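Local coordinates for thiamine-binding periplasmic protein (Escherichia coli, PDB 2QRY), which binds thiamine, thiamine phosphate and thiamine diphosphate with high affinity in the periplasm and serves the ThiBPQ ABC transporter in thiamine import, at residues N135-P140 and S212-S217; T163-L168 and L216-S221; T220-H225 and E297-P302; W283-P286 and T291-A294. One frame throughout, in Å; residues are numbered along the deposited sequence.

Contact 1 (N135-P140 and S212-S217)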
loop_
_atom_site.group_PDB
_atom_site.type_symbol
_atom_site.label_atom_id
_atom_site.label_comp_id
_atom_site.label_asym_id
_atom_site.label_seq_id
_atom_site.Cartn_x
_atom_site.Cartn_y
_atom_site.Cartn_z
ATOM N N ASN A 135 2.274 1.446 25.209
ATOM C CA ASN A 135 1.743 1.804 26.520
ATOM C C ASN A 135 0.609 0.864 26.894
ATOM O O ASN A 135 0.263 0.747 28.068
ATOM C CB ASN A 135 1.202 3.242 26.542
ATOM C CG ASN A 135 2.290 4.286 26.401
ATOM O OD1 ASN A 135 3.417 4.094 26.862
ATOM N ND2 ASN A 135 1.952 5.411 25.777
ATOM N N LYS A 136 0.030 0.201 25.898
ATOM C CA LYS A 136 -1.091 -0.705 26.138
ATOM C C LYS A 136 -0.754 -2.180 25.938
ATOM O O LYS A 136 -1.416 -3.051 26.493
ATOM C CB LYS A 136 -2.265 -0.335 25.227
ATOM C CG LYS A 136 -2.896 1.028 25.492
ATOM C CD LYS A 136 -3.969 1.302 24.442
ATOM C CE LYS A 136 -4.996 2.335 24.895
ATOM N NZ LYS A 136 -4.442 3.706 25.043
ATOM N N LEU A 137 0.263 -2.462 25.136
ATOM C CA LEU A 137 0.665 -3.837 24.880
ATOM C C LEU A 137 2.121 -3.995 25.306
ATOM O O LEU A 137 3.042 -3.529 24.632
ATOM C CB LEU A 137 0.509 -4.169 23.396
ATOM C CG LEU A 137 0.429 -5.647 23.022
ATOM C CD1 LEU A 137 0.525 -5.780 21.508
ATOM C CD2 LEU A 137 1.553 -6.420 23.691
ATOM N N LYS A 138 2.308 -4.669 26.432
ATOM C CA LYS A 138 3.620 -4.898 27.020
ATOM C C LYS A 138 4.464 -5.963 26.328
ATOM O O LYS A 138 5.644 -5.752 26.069
ATOM C CB LYS A 138 3.448 -5.276 28.495
ATOM C CG LYS A 138 2.597 -6.524 28.707
ATOM C CD LYS A 138 1.168 -6.318 28.216
ATOM C CE LYS A 138 0.383 -7.603 28.213
ATOM N NZ LYS A 138 -1.028 -7.294 27.914
ATOM N N ASN A 139 3.873 -7.113 26.041
ATOM C CA ASN A 139 4.627 -8.182 25.406
ATOM C C ASN A 139 4.060 -8.562 24.047
ATOM O O ASN A 139 3.451 -9.616 23.885
ATOM C CB ASN A 139 4.659 -9.396 26.328
ATOM C CG ASN A 139 5.289 -9.084 27.673
ATOM O OD1 ASN A 139 6.499 -8.864 27.769
ATOM N ND2 ASN A 139 4.467 -9.047 28.719
ATOM N N PRO A 140 4.265 -7.697 23.044
ATOM C CA PRO A 140 3.775 -7.934 21.687
ATOM C C PRO A 140 4.424 -9.147 21.035
ATOM O O PRO A 140 5.528 -9.546 21.400
ATOM C CB PRO A 140 4.129 -6.635 20.971
ATOM C CG PRO A 140 5.406 -6.238 21.644
ATOM C CD PRO A 140 5.076 -6.467 23.100
ATOM N N SER A 212 -8.695 -2.434 19.115
ATOM C CA SER A 212 -7.831 -3.602 18.966
ATOM C C SER A 212 -6.426 -3.336 19.505
ATOM O O SER A 212 -6.001 -2.189 19.626
ATOM C CB SER A 212 -7.766 -4.056 17.494
ATOM O OG SER A 212 -6.987 -3.187 16.696
ATOM N N ASP A 213 -5.718 -4.409 19.841
ATOM C CA ASP A 213 -4.361 -4.310 20.362
ATOM C C ASP A 213 -3.381 -4.140 19.213
ATOM O O ASP A 213 -2.320 -3.538 19.374
ATOM C CB ASP A 213 -4.005 -5.569 21.153
ATOM C CG ASP A 213 -4.897 -5.770 22.368
ATOM O OD1 ASP A 213 -4.931 -4.871 23.231
ATOM O OD2 ASP A 213 -5.558 -6.828 22.465
ATOM N N LEU A 214 -3.751 -4.671 18.049
ATOM C CA LEU A 214 -2.910 -4.589 16.861
ATOM C C LEU A 214 -3.731 -4.382 15.590
ATOM O O LEU A 214 -4.900 -4.774 15.526
ATOM C CB LEU A 214 -2.101 -5.880 16.714
ATOM C CG LEU A 214 -1.191 -6.306 17.867
ATOM C CD1 LEU A 214 -1.433 -7.768 18.206
ATOM C CD2 LEU A 214 0.255 -6.075 17.479
ATOM N N VAL A 215 -3.106 -3.754 14.591
ATOM C CA VAL A 215 -3.711 -3.523 13.273
ATOM C C VAL A 215 -2.657 -3.700 12.202
ATOM O O VAL A 215 -1.513 -3.264 12.375
ATOM C CB VAL A 215 -4.239 -2.089 13.047
ATOM C CG1 VAL A 215 -5.685 -1.998 13.454
ATOM C CG2 VAL A 215 -3.359 -1.078 13.776
ATOM N N LEU A 216 -3.032 -4.322 11.090
ATOM C CA LEU A 216 -2.078 -4.479 10.007
ATOM C C LEU A 216 -1.856 -3.105 9.380
ATOM O O LEU A 216 -2.805 -2.454 8.952
ATOM C CB LEU A 216 -2.590 -5.428 8.935
ATOM C CG LEU A 216 -1.445 -5.576 7.938
ATOM C CD1 LEU A 216 -1.054 -7.025 7.859
ATOM C CD2 LEU A 216 -1.819 -4.996 6.585
ATOM N N SER A 217 -0.605 -2.666 9.348
ATOM C CA SER A 217 -0.262 -1.370 8.769
ATOM C C SER A 217 1.148 -1.419 8.164
ATOM O O SER A 217 1.484 -2.381 7.472
ATOM C CB SER A 217 -0.360 -0.269 9.833
ATOM O OG SER A 217 -0.414 1.017 9.234
#

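Contact 2 (T163-L168 and L216-S221). With TPS (thiamin phosphate), chain E.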
loop_
_atom_site.group_PDB
_atom_site.type_symbol
_atom_site.label_atom_id
_atom_site.label_comp_id
_atom_site.label_asym_id
_atom_site.label_seq_id
_atom_site.Cartn_x
_atom_site.Cartn_y
_atom_site.Cartn_z
ATOM N N THR A 163 -10.097 -5.928 -1.493
ATOM C CA THR A 163 -10.220 -4.496 -1.717
ATOM C C THR A 163 -8.983 -3.650 -1.389
ATOM O O THR A 163 -8.712 -2.658 -2.074
ATOM C CB THR A 163 -11.403 -3.927 -0.901
ATOM O OG1 THR A 163 -11.163 -4.131 0.498
ATOM C CG2 THR A 163 -12.701 -4.619 -1.286
ATOM N N SER A 164 -8.238 -4.051 -0.359
ATOM C CA SER A 164 -7.060 -3.312 0.114
ATOM C C SER A 164 -5.687 -3.947 -0.159
ATOM O O SER A 164 -5.483 -5.138 0.083
ATOM C CB SER A 164 -7.212 -3.071 1.631
ATOM O OG SER A 164 -5.998 -2.671 2.259
ATOM N N THR A 165 -4.736 -3.150 -0.636
ATOM C CA THR A 165 -3.403 -3.682 -0.889
ATOM C C THR A 165 -2.760 -4.190 0.405
ATOM O O THR A 165 -2.124 -5.244 0.406
ATOM C CB THR A 165 -2.481 -2.650 -1.605
ATOM O OG1 THR A 165 -2.607 -1.362 -0.996
ATOM C CG2 THR A 165 -2.852 -2.557 -3.079
ATOM N N PRO A 166 -2.913 -3.448 1.524
ATOM C CA PRO A 166 -2.324 -3.917 2.790
ATOM C C PRO A 166 -3.007 -5.235 3.165
ATOM O O PRO A 166 -2.412 -6.107 3.793
ATOM C CB PRO A 166 -2.683 -2.813 3.772
ATOM C CG PRO A 166 -2.711 -1.593 2.913
ATOM C CD PRO A 166 -3.417 -2.069 1.665
ATOM N N GLY A 167 -4.274 -5.357 2.780
ATOM C CA GLY A 167 -5.022 -6.565 3.067
ATOM C C GLY A 167 -4.469 -7.703 2.231
ATOM O O GLY A 167 -4.257 -8.806 2.734
ATOM N N LEU A 168 -4.229 -7.416 0.950
ATOM C CA LEU A 168 -3.678 -8.391 0.024
ATOM C C LEU A 168 -2.288 -8.745 0.551
ATOM O O LEU A 168 -1.863 -9.904 0.493
ATOM C CB LEU A 168 -3.551 -7.790 -1.374
ATOM C CG LEU A 168 -3.753 -8.696 -2.593
ATOM C CD1 LEU A 168 -2.946 -8.101 -3.752
ATOM C CD2 LEU A 168 -3.335 -10.139 -2.312
ATOM N N LEU A 216 -3.032 -4.322 11.090
ATOM C CA LEU A 216 -2.078 -4.479 10.007
ATOM C C LEU A 216 -1.856 -3.105 9.380
ATOM O O LEU A 216 -2.805 -2.454 8.952
ATOM C CB LEU A 216 -2.590 -5.428 8.935
ATOM C CG LEU A 216 -1.445 -5.576 7.938
ATOM C CD1 LEU A 216 -1.054 -7.025 7.859
ATOM C CD2 LEU A 216 -1.819 -4.996 6.585
ATOM N N SER A 217 -0.605 -2.666 9.348
ATOM C CA SER A 217 -0.262 -1.370 8.769
ATOM C C SER A 217 1.148 -1.419 8.164
ATOM O O SER A 217 1.484 -2.381 7.472
ATOM C CB SER A 217 -0.360 -0.269 9.833
ATOM O OG SER A 217 -0.414 1.017 9.234
ATOM N N TYR A 218 1.972 -0.406 8.431
ATOM C CA TYR A 218 3.325 -0.363 7.872
ATOM C C TYR A 218 4.454 -0.087 8.867
ATOM O O TYR A 218 4.244 0.568 9.890
ATOM C CB TYR A 218 3.399 0.692 6.773
ATOM C CG TYR A 218 2.569 0.381 5.552
ATOM C CD1 TYR A 218 1.194 0.608 5.545
ATOM C CD2 TYR A 218 3.166 -0.110 4.389
ATOM C CE1 TYR A 218 0.436 0.366 4.409
ATOM C CE2 TYR A 218 2.412 -0.365 3.243
ATOM C CZ TYR A 218 1.049 -0.121 3.263
ATOM O OH TYR A 218 0.295 -0.354 2.143
ATOM N N THR A 219 5.660 -0.557 8.546
ATOM C CA THR A 219 6.809 -0.345 9.428
ATOM C C THR A 219 7.067 1.140 9.626
ATOM O O THR A 219 7.766 1.529 10.551
ATOM C CB THR A 219 8.122 -0.961 8.869
ATOM O OG1 THR A 219 8.395 -0.429 7.564
ATOM C CG2 THR A 219 8.020 -2.473 8.801
ATOM N N THR A 220 6.492 1.956 8.749
ATOM C CA THR A 220 6.668 3.402 8.789
ATOM C C THR A 220 5.531 4.154 9.487
ATOM O O THR A 220 5.612 5.370 9.687
ATOM C CB THR A 220 6.820 3.970 7.354
ATOM O OG1 THR A 220 5.813 3.398 6.504
ATOM C CG2 THR A 220 8.214 3.651 6.786
ATOM N N SER A 221 4.477 3.442 9.864
ATOM C CA SER A 221 3.353 4.099 10.516
ATOM C C SER A 221 3.739 4.846 11.794
ATOM O O SER A 221 3.193 5.910 12.082
ATOM C CB SER A 221 2.244 3.083 10.821
ATOM O OG SER A 221 1.685 2.581 9.622
HETATM C CM2 TPS E . 0.008 6.497 9.759
HETATM N N3 TPS E . -0.598 3.798 3.797
HETATM C C2 TPS E . -1.686 3.727 4.538
HETATM S S1 TPS E . -2.805 2.849 3.564
HETATM C C5 TPS E . -1.756 2.595 2.163
HETATM C C4 TPS E . -0.597 3.226 2.560
HETATM C CM4 TPS E . 0.622 3.262 1.643
HETATM C C6 TPS E . -2.167 1.850 0.931
HETATM C C7 TPS E . -3.637 1.567 1.242
HETATM O O7 TPS E . -4.308 0.803 0.248
HETATM N N1A TPS E . 0.792 4.841 8.118
HETATM C C2A TPS E . 0.162 5.997 8.341
HETATM N N3A TPS E . -0.333 6.715 7.335
HETATM C C4A TPS E . -0.219 6.302 6.054
HETATM N N4A TPS E . -0.748 7.066 5.029
HETATM C C5A TPS E . 0.448 5.068 5.775
HETATM C C6A TPS E . 0.951 4.355 6.877
HETATM C C7A TPS E . 0.626 4.506 4.343
HETATM P P1 TPS E . -5.831 0.627 0.761
HETATM O O1 TPS E . -5.829 0.006 2.186
HETATM O O2 TPS E . -6.684 -0.240 -0.252
HETATM O O3 TPS E . -6.474 2.028 0.851
#

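Contact 3 (T220-H225 and E297-P302). With TPS (thiamin phosphate), chain E.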
loop_
_atom_site.group_PDB
_atom_site.type_symbol
_atom_site.label_atom_id
_atom_site.label_comp_id
_atom_site.label_asym_id
_atom_site.label_seq_id
_atom_site.Cartn_x
_atom_site.Cartn_y
_atom_site.Cartn_z
ATOM N N THR A 220 6.492 1.956 8.749
ATOM C CA THR A 220 6.668 3.402 8.789
ATOM C C THR A 220 5.531 4.154 9.487
ATOM O O THR A 220 5.612 5.370 9.687
ATOM C CB THR A 220 6.820 3.970 7.354
ATOM O OG1 THR A 220 5.813 3.398 6.504
ATOM C CG2 THR A 220 8.214 3.651 6.786
ATOM N N SER A 221 4.477 3.442 9.864
ATOM C CA SER A 221 3.353 4.099 10.516
ATOM C C SER A 221 3.739 4.846 11.794
ATOM O O SER A 221 3.193 5.910 12.082
ATOM C CB SER A 221 2.244 3.083 10.821
ATOM O OG SER A 221 1.685 2.581 9.622
ATOM N N PRO A 222 4.683 4.303 12.579
ATOM C CA PRO A 222 5.043 5.029 13.803
ATOM C C PRO A 222 5.566 6.432 13.520
ATOM O O PRO A 222 5.370 7.349 14.318
ATOM C CB PRO A 222 6.096 4.130 14.444
ATOM C CG PRO A 222 5.649 2.737 14.018
ATOM C CD PRO A 222 5.297 2.962 12.552
ATOM N N ALA A 223 6.217 6.593 12.375
ATOM C CA ALA A 223 6.771 7.883 11.985
ATOM C C ALA A 223 5.700 8.973 11.946
ATOM O O ALA A 223 5.982 10.142 12.237
ATOM C CB ALA A 223 7.455 7.772 10.630
ATOM N N TYR A 224 4.473 8.609 11.576
ATOM C CA TYR A 224 3.404 9.610 11.544
ATOM C C TYR A 224 3.217 10.208 12.933
ATOM O O TYR A 224 3.194 11.430 13.098
ATOM C CB TYR A 224 2.067 9.012 11.113
ATOM C CG TYR A 224 0.917 9.935 11.445
ATOM C CD1 TYR A 224 0.691 11.089 10.695
ATOM C CD2 TYR A 224 0.116 9.710 12.570
ATOM C CE1 TYR A 224 -0.297 12.001 11.055
ATOM C CE2 TYR A 224 -0.873 10.615 12.940
ATOM C CZ TYR A 224 -1.074 11.762 12.178
ATOM O OH TYR A 224 -2.036 12.678 12.546
ATOM N N HIS A 225 3.070 9.339 13.928
ATOM C CA HIS A 225 2.873 9.789 15.293
ATOM C C HIS A 225 4.082 10.515 15.872
ATOM O O HIS A 225 3.933 11.489 16.610
ATOM C CB HIS A 225 2.487 8.610 16.180
ATOM C CG HIS A 225 1.194 7.962 15.789
ATOM N ND1 HIS A 225 1.125 6.907 14.903
ATOM C CD2 HIS A 225 -0.083 8.236 16.145
ATOM C CE1 HIS A 225 -0.138 6.560 14.734
ATOM N NE2 HIS A 225 -0.891 7.349 15.478
ATOM N N GLU A 297 14.576 7.536 11.322
ATOM C CA GLU A 297 15.682 6.714 11.809
ATOM C C GLU A 297 15.304 5.930 13.066
ATOM O O GLU A 297 16.026 5.026 13.483
ATOM C CB GLU A 297 16.927 7.577 12.073
ATOM C CG GLU A 297 16.901 8.341 13.383
ATOM C CD GLU A 297 15.767 9.343 13.456
ATOM O OE1 GLU A 297 15.397 9.728 14.587
ATOM O OE2 GLU A 297 15.253 9.749 12.389
ATOM N N LYS A 298 14.168 6.272 13.668
ATOM C CA LYS A 298 13.706 5.570 14.862
ATOM C C LYS A 298 12.996 4.288 14.440
ATOM O O LYS A 298 12.710 3.418 15.264
ATOM C CB LYS A 298 12.720 6.433 15.662
ATOM C CG LYS A 298 13.281 7.729 16.234
ATOM C CD LYS A 298 12.178 8.522 16.935
ATOM C CE LYS A 298 12.321 8.516 18.451
ATOM N NZ LYS A 298 12.353 7.164 19.062
ATOM N N LEU A 299 12.710 4.180 13.147
ATOM C CA LEU A 299 12.009 3.021 12.605
ATOM C C LEU A 299 12.914 1.818 12.418
ATOM O O LEU A 299 14.134 1.952 12.341
ATOM C CB LEU A 299 11.386 3.380 11.263
ATOM C CG LEU A 299 10.420 4.558 11.286
ATOM C CD1 LEU A 299 10.027 4.912 9.852
ATOM C CD2 LEU A 299 9.202 4.195 12.134
ATOM N N THR A 300 12.316 0.638 12.338
ATOM C CA THR A 300 13.102 -0.560 12.127
ATOM C C THR A 300 12.932 -1.067 10.701
ATOM O O THR A 300 11.812 -1.248 10.225
ATOM C CB THR A 300 12.706 -1.692 13.091
ATOM O OG1 THR A 300 12.987 -1.296 14.438
ATOM C CG2 THR A 300 13.502 -2.953 12.776
ATOM N N LYS A 301 14.058 -1.270 10.024
ATOM C CA LYS A 301 14.077 -1.795 8.662
ATOM C C LYS A 301 14.105 -3.313 8.798
ATOM O O LYS A 301 15.052 -3.874 9.349
ATOM C CB LYS A 301 15.343 -1.338 7.930
ATOM C CG LYS A 301 15.296 0.061 7.334
ATOM C CD LYS A 301 14.677 0.045 5.937
ATOM C CE LYS A 301 14.810 1.402 5.246
ATOM N NZ LYS A 301 14.267 1.376 3.852
ATOM N N PRO A 302 13.065 -4.004 8.313
ATOM C CA PRO A 302 13.119 -5.461 8.457
ATOM C C PRO A 302 14.317 -6.041 7.701
ATOM O O PRO A 302 14.600 -5.645 6.569
ATOM C CB PRO A 302 11.775 -5.912 7.892
ATOM C CG PRO A 302 11.472 -4.861 6.869
ATOM C CD PRO A 302 11.872 -3.582 7.561
HETATM C CM2 TPS E . 0.008 6.497 9.759
HETATM N N3 TPS E . -0.598 3.798 3.797
HETATM C C2 TPS E . -1.686 3.727 4.538
HETATM S S1 TPS E . -2.805 2.849 3.564
HETATM C C5 TPS E . -1.756 2.595 2.163
HETATM C C4 TPS E . -0.597 3.226 2.560
HETATM C CM4 TPS E . 0.622 3.262 1.643
HETATM C C6 TPS E . -2.167 1.850 0.931
HETATM C C7 TPS E . -3.637 1.567 1.242
HETATM O O7 TPS E . -4.308 0.803 0.248
HETATM N N1A TPS E . 0.792 4.841 8.118
HETATM C C2A TPS E . 0.162 5.997 8.341
HETATM N N3A TPS E . -0.333 6.715 7.335
HETATM C C4A TPS E . -0.219 6.302 6.054
HETATM N N4A TPS E . -0.748 7.066 5.029
HETATM C C5A TPS E . 0.448 5.068 5.775
HETATM C C6A TPS E . 0.951 4.355 6.877
HETATM C C7A TPS E . 0.626 4.506 4.343
HETATM P P1 TPS E . -5.831 0.627 0.761
HETATM O O1 TPS E . -5.829 0.006 2.186
HETATM O O2 TPS E . -6.684 -0.240 -0.252
HETATM O O3 TPS E . -6.474 2.028 0.851
#

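Contact 4 (W283-P286 and T291-A294). With TPS (thiamin phosphate), chain E.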
loop_
_atom_site.group_PDB
_atom_site.type_symbol
_atom_site.label_atom_id
_atom_site.label_comp_id
_atom_site.label_asym_id
_atom_site.label_seq_id
_atom_site.Cartn_x
_atom_site.Cartn_y
_atom_site.Cartn_z
ATOM N N TRP A 283 3.773 8.543 4.345
ATOM C CA TRP A 283 4.485 7.773 5.356
ATOM C C TRP A 283 4.964 6.437 4.786
ATOM O O TRP A 283 4.583 5.356 5.232
ATOM C CB TRP A 283 3.581 7.575 6.576
ATOM C CG TRP A 283 3.157 8.896 7.127
ATOM C CD1 TRP A 283 1.964 9.533 6.918
ATOM C CD2 TRP A 283 3.975 9.811 7.864
ATOM N NE1 TRP A 283 1.994 10.788 7.472
ATOM C CE2 TRP A 283 3.216 10.986 8.059
ATOM C CE3 TRP A 283 5.281 9.755 8.373
ATOM C CZ2 TRP A 283 3.719 12.098 8.745
ATOM C CZ3 TRP A 283 5.783 10.858 9.054
ATOM C CH2 TRP A 283 5.000 12.016 9.232
HETATM N N MSE A 284 5.811 6.549 3.775
HETATM C CA MSE A 284 6.392 5.415 3.073
HETATM C C MSE A 284 7.779 5.869 2.625
HETATM O O MSE A 284 8.083 7.062 2.670
HETATM C CB MSE A 284 5.543 5.084 1.837
HETATM C CG MSE A 284 4.145 4.565 2.129
HETATM SE SE MSE A 284 4.170 2.764 2.839
HETATM C CE MSE A 284 4.291 1.783 1.160
ATOM N N TYR A 285 8.618 4.934 2.191
ATOM C CA TYR A 285 9.957 5.290 1.722
ATOM C C TYR A 285 9.871 5.739 0.263
ATOM O O TYR A 285 9.269 5.061 -0.570
ATOM C CB TYR A 285 10.910 4.096 1.844
ATOM C CG TYR A 285 11.180 3.682 3.270
ATOM C CD1 TYR A 285 11.955 4.478 4.113
ATOM C CD2 TYR A 285 10.643 2.504 3.786
ATOM C CE1 TYR A 285 12.188 4.112 5.437
ATOM C CE2 TYR A 285 10.871 2.126 5.108
ATOM C CZ TYR A 285 11.643 2.937 5.927
ATOM O OH TYR A 285 11.856 2.572 7.233
ATOM N N PRO A 286 10.468 6.897 -0.060
ATOM C CA PRO A 286 10.459 7.439 -1.421
ATOM C C PRO A 286 11.197 6.545 -2.406
ATOM O O PRO A 286 12.022 5.709 -2.023
ATOM C CB PRO A 286 11.147 8.793 -1.263
ATOM C CG PRO A 286 10.882 9.152 0.154
ATOM C CD PRO A 286 11.105 7.847 0.865
ATOM N N THR A 291 15.537 13.397 0.875
ATOM C CA THR A 291 15.928 13.331 2.276
ATOM C C THR A 291 14.770 12.911 3.172
ATOM O O THR A 291 13.706 13.532 3.161
ATOM C CB THR A 291 16.480 14.688 2.770
ATOM O OG1 THR A 291 15.430 15.664 2.780
ATOM C CG2 THR A 291 17.604 15.167 1.853
ATOM N N LEU A 292 14.980 11.846 3.940
ATOM C CA LEU A 292 13.954 11.360 4.847
ATOM C C LEU A 292 13.888 12.280 6.057
ATOM O O LEU A 292 14.912 12.762 6.542
ATOM C CB LEU A 292 14.267 9.934 5.302
ATOM C CG LEU A 292 14.421 8.874 4.210
ATOM C CD1 LEU A 292 14.519 7.500 4.857
ATOM C CD2 LEU A 292 13.243 8.928 3.268
ATOM N N PRO A 293 12.675 12.544 6.556
ATOM C CA PRO A 293 12.480 13.414 7.718
ATOM C C PRO A 293 13.173 12.846 8.939
ATOM O O PRO A 293 13.239 11.626 9.110
ATOM C CB PRO A 293 10.961 13.419 7.898
ATOM C CG PRO A 293 10.444 13.151 6.518
ATOM C CD PRO A 293 11.381 12.080 6.032
ATOM N N ALA A 294 13.700 13.720 9.787
ATOM C CA ALA A 294 14.334 13.254 11.009
ATOM C C ALA A 294 13.185 12.546 11.713
ATOM O O ALA A 294 12.063 13.056 11.731
ATOM C CB ALA A 294 14.824 14.434 11.836
HETATM C CM2 TPS E . 0.008 6.497 9.759
HETATM N N3 TPS E . -0.598 3.798 3.797
HETATM C C2 TPS E . -1.686 3.727 4.538
HETATM S S1 TPS E . -2.805 2.849 3.564
HETATM C C5 TPS E . -1.756 2.595 2.163
HETATM C C4 TPS E . -0.597 3.226 2.560
HETATM C CM4 TPS E . 0.622 3.262 1.643
HETATM C C6 TPS E . -2.167 1.850 0.931
HETATM C C7 TPS E . -3.637 1.567 1.242
HETATM O O7 TPS E . -4.308 0.803 0.248
HETATM N N1A TPS E . 0.792 4.841 8.118
HETATM C C2A TPS E . 0.162 5.997 8.341
HETATM N N3A TPS E . -0.333 6.715 7.335
HETATM C C4A TPS E . -0.219 6.302 6.054
HETATM N N4A TPS E . -0.748 7.066 5.029
HETATM C C5A TPS E . 0.448 5.068 5.775
HETATM C C6A TPS E . 0.951 4.355 6.877
HETATM C C7A TPS E . 0.626 4.506 4.343
HETATM P P1 TPS E . -5.831 0.627 0.761
HETATM O O1 TPS E . -5.829 0.006 2.186
HETATM O O2 TPS E . -6.684 -0.240 -0.252
HETATM O O3 TPS E . -6.474 2.028 0.851
#

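Contact 1 (N135-P140 and S212-S217)
A small buried apolar contact, centred on two leucines, joins L137, in the loop between strand 121-133 and helix 144-149, to L214 at the start of strand 214-218. It is plain structural packing at the edge of the fold, outside the thiamin pocket, the L214 side chain being about 11 Å from that of S221. One methyl does the work on the loop side: L137 CD1 lies 4.0 Å from L214 CD2, and the same methyl also rests 4.2 Å from the backbone oxygen D213 O. The two side chains cross at about a right angle, so the contact is made at their branched ends and not along their lengths. In L137, CG is anti to the backbone N (chi1 -160°), which carries its branch out toward the strand; L214 reaches back by its CD2 end. No hydrogen bond spans the two segments. Two polar groups bond elsewhere: S212 OG donates within its own segment to L214 O at 2.9 Å, from well above the carbonyl plane, and D213 OD2 accepts from the backbone N of R155. Around this small apolar patch, Y132 of strand 121-133 and W154 touch both leucines, while backbone bonds from L214 to R155 and I157 and from V215 to V131 hold strand 214-218 between strands 156-159 and 121-133.

Contact 2 (T163-L168 and L216-S221)
P166, in the first turn of helix 165-178, packs against L216 and Y218 of strand 214-218, and the apolar part of the contact is centred on its ring. P166 CB lies 3.7 Å from L216 CD2, a methyl that also sits by the proline's own carbonyl oxygen. On the Y218 side, P166 CG approaches the phenol end obliquely, 3.3 Å from Y218 OH. The tyrosine ring in turn lies beside the thiazolium of thiamin phosphate, Y218 CE1 being 3.6 Å from TPS C4.

Hydrogen bonds fall within each segment or run to the ligand. S221 OG takes part in three: it donates to TPS N1A at 2.9 Å, receives a bond from S217 OG at 2.6 Å, and accepts the backbone N-H of Y218. S221 closes the type I turn Y218-S221, and chi1 -66° sets OG beside its own backbone N; the two bonds it accepts probably help to aim its proton at the pyrimidine nitrogen. At the other end of the ligand, S164 occupies the N-cap of helix 165-178, and its OG, modelled with less certainty, bonds phosphate oxygen O1. S164, T165 and Y218 to S221 are thiamine-binding residues, so the contact unites the grips on both ligand ends.

Beyond the two segments, Q246 on strand 243-252 accepts from Y218 OH, W200 of helix 200-208 donates to S217 OG, and strand 156-159 flanks P166 and L216.

Contact 3 (T220-H225 and E297-P302)
L299 inserts its branched end against T220, P222 and A223, at the head of segment 220-225, and this one side chain carries the whole apolar contact. Its CG stands anti to the carbonyl carbon (chi1 -57°), with the chain then extended, so both methyls arrive together at the helix and divide the surface between them. L299 CD1 meets T220 CG2 at 3.8 Å and A223 CB at 3.9 Å. L299 CD2 takes the neighbouring patch, 3.9 Å from P222 CB and 3.8 Å from the backbone nitrogen A223 N. T220 and P222 are each crossed obliquely, and Y285 also touches L299.

The other side of the contact is looser. E297, K298, T300 and K301 are exposed and do not touch the helix segment; K301 forms a cation-pi contact with Y285, and E297 OE2 accepts from the backbone N of G295. Further along the helix, Y224 borders the ligand, its CB 3.5 Å from the pyrimidine methyl TPS CM2, while its ring carbon CD2 lies 3.7 Å above the plane of the H225 ring, over the centre.

No hydrogen bond links the two segments; the polar end of T220 is engaged elsewhere, with OG1 bonded to the carbonyl oxygen of W283. The chemistry thus separates two tasks: dispersion contacts join the loop to T220, P222 and A223, while S221 among them directs its hydroxyl to thiamin phosphate.

Contact 4 (W283-P286 and T291-A294)
L292 forks over two neighbouring side chains, Y285 and P286, one methyl to each. L292 CD2 presses on the proline ring, 3.4 Å from P286 CD, which is tighter than ordinary van der Waals contact. L292 CD1 comes to the edge of the Y285 ring, close to its plane, 4.0 Å from Y285 CD1; the two side chains cross at about a right angle. CG of L292 stands anti to its carbonyl carbon (chi1 -58°), which points the fork at Y285 and P286.

In the next shell, Y285 is held by the ring of Y125, by a cation-pi contact with K301 and by a backbone bond to Y125. P279 of helix 278-281 touches both P286 and P293.

On the pocket side of the same segment, W283 brings CD1 to 3.7 Å from TPS N3A, and its indole meets the Y224 ring edge-to-face. Selenomethionine M284, bent at chi2 and chi3, sets SE 3.8 Å from the thiazolium methyl TPS CM4. The outer loop thus folds onto the short, weakly bonded strand 285-286 at the margin of the large mixed sheet, just behind one wall of the thiamin phosphate pocket of this solute-binding protein.

The contacts interlock along the chain: contact 2 opens within the span of contact 1, and both close on strand 214-218, sharing L216 and S217, their centres about 15 Å apart. Contact 3 starts where contact 2 stops, sharing T220 and S221. Contact 4 falls between the two segments of contact 3, and their centres are about 10 Å apart. T220 links contacts 2, 3 and 4 through its probable bond to W283 O. Contacts 2, 3 and 4 all touch thiamin phosphate, whereas contact 1 lies farther from the pocket on strand 214-218, which runs on through the Y218-S221 turn into helix 221-229 and so connects the peripheral packing with the binding site.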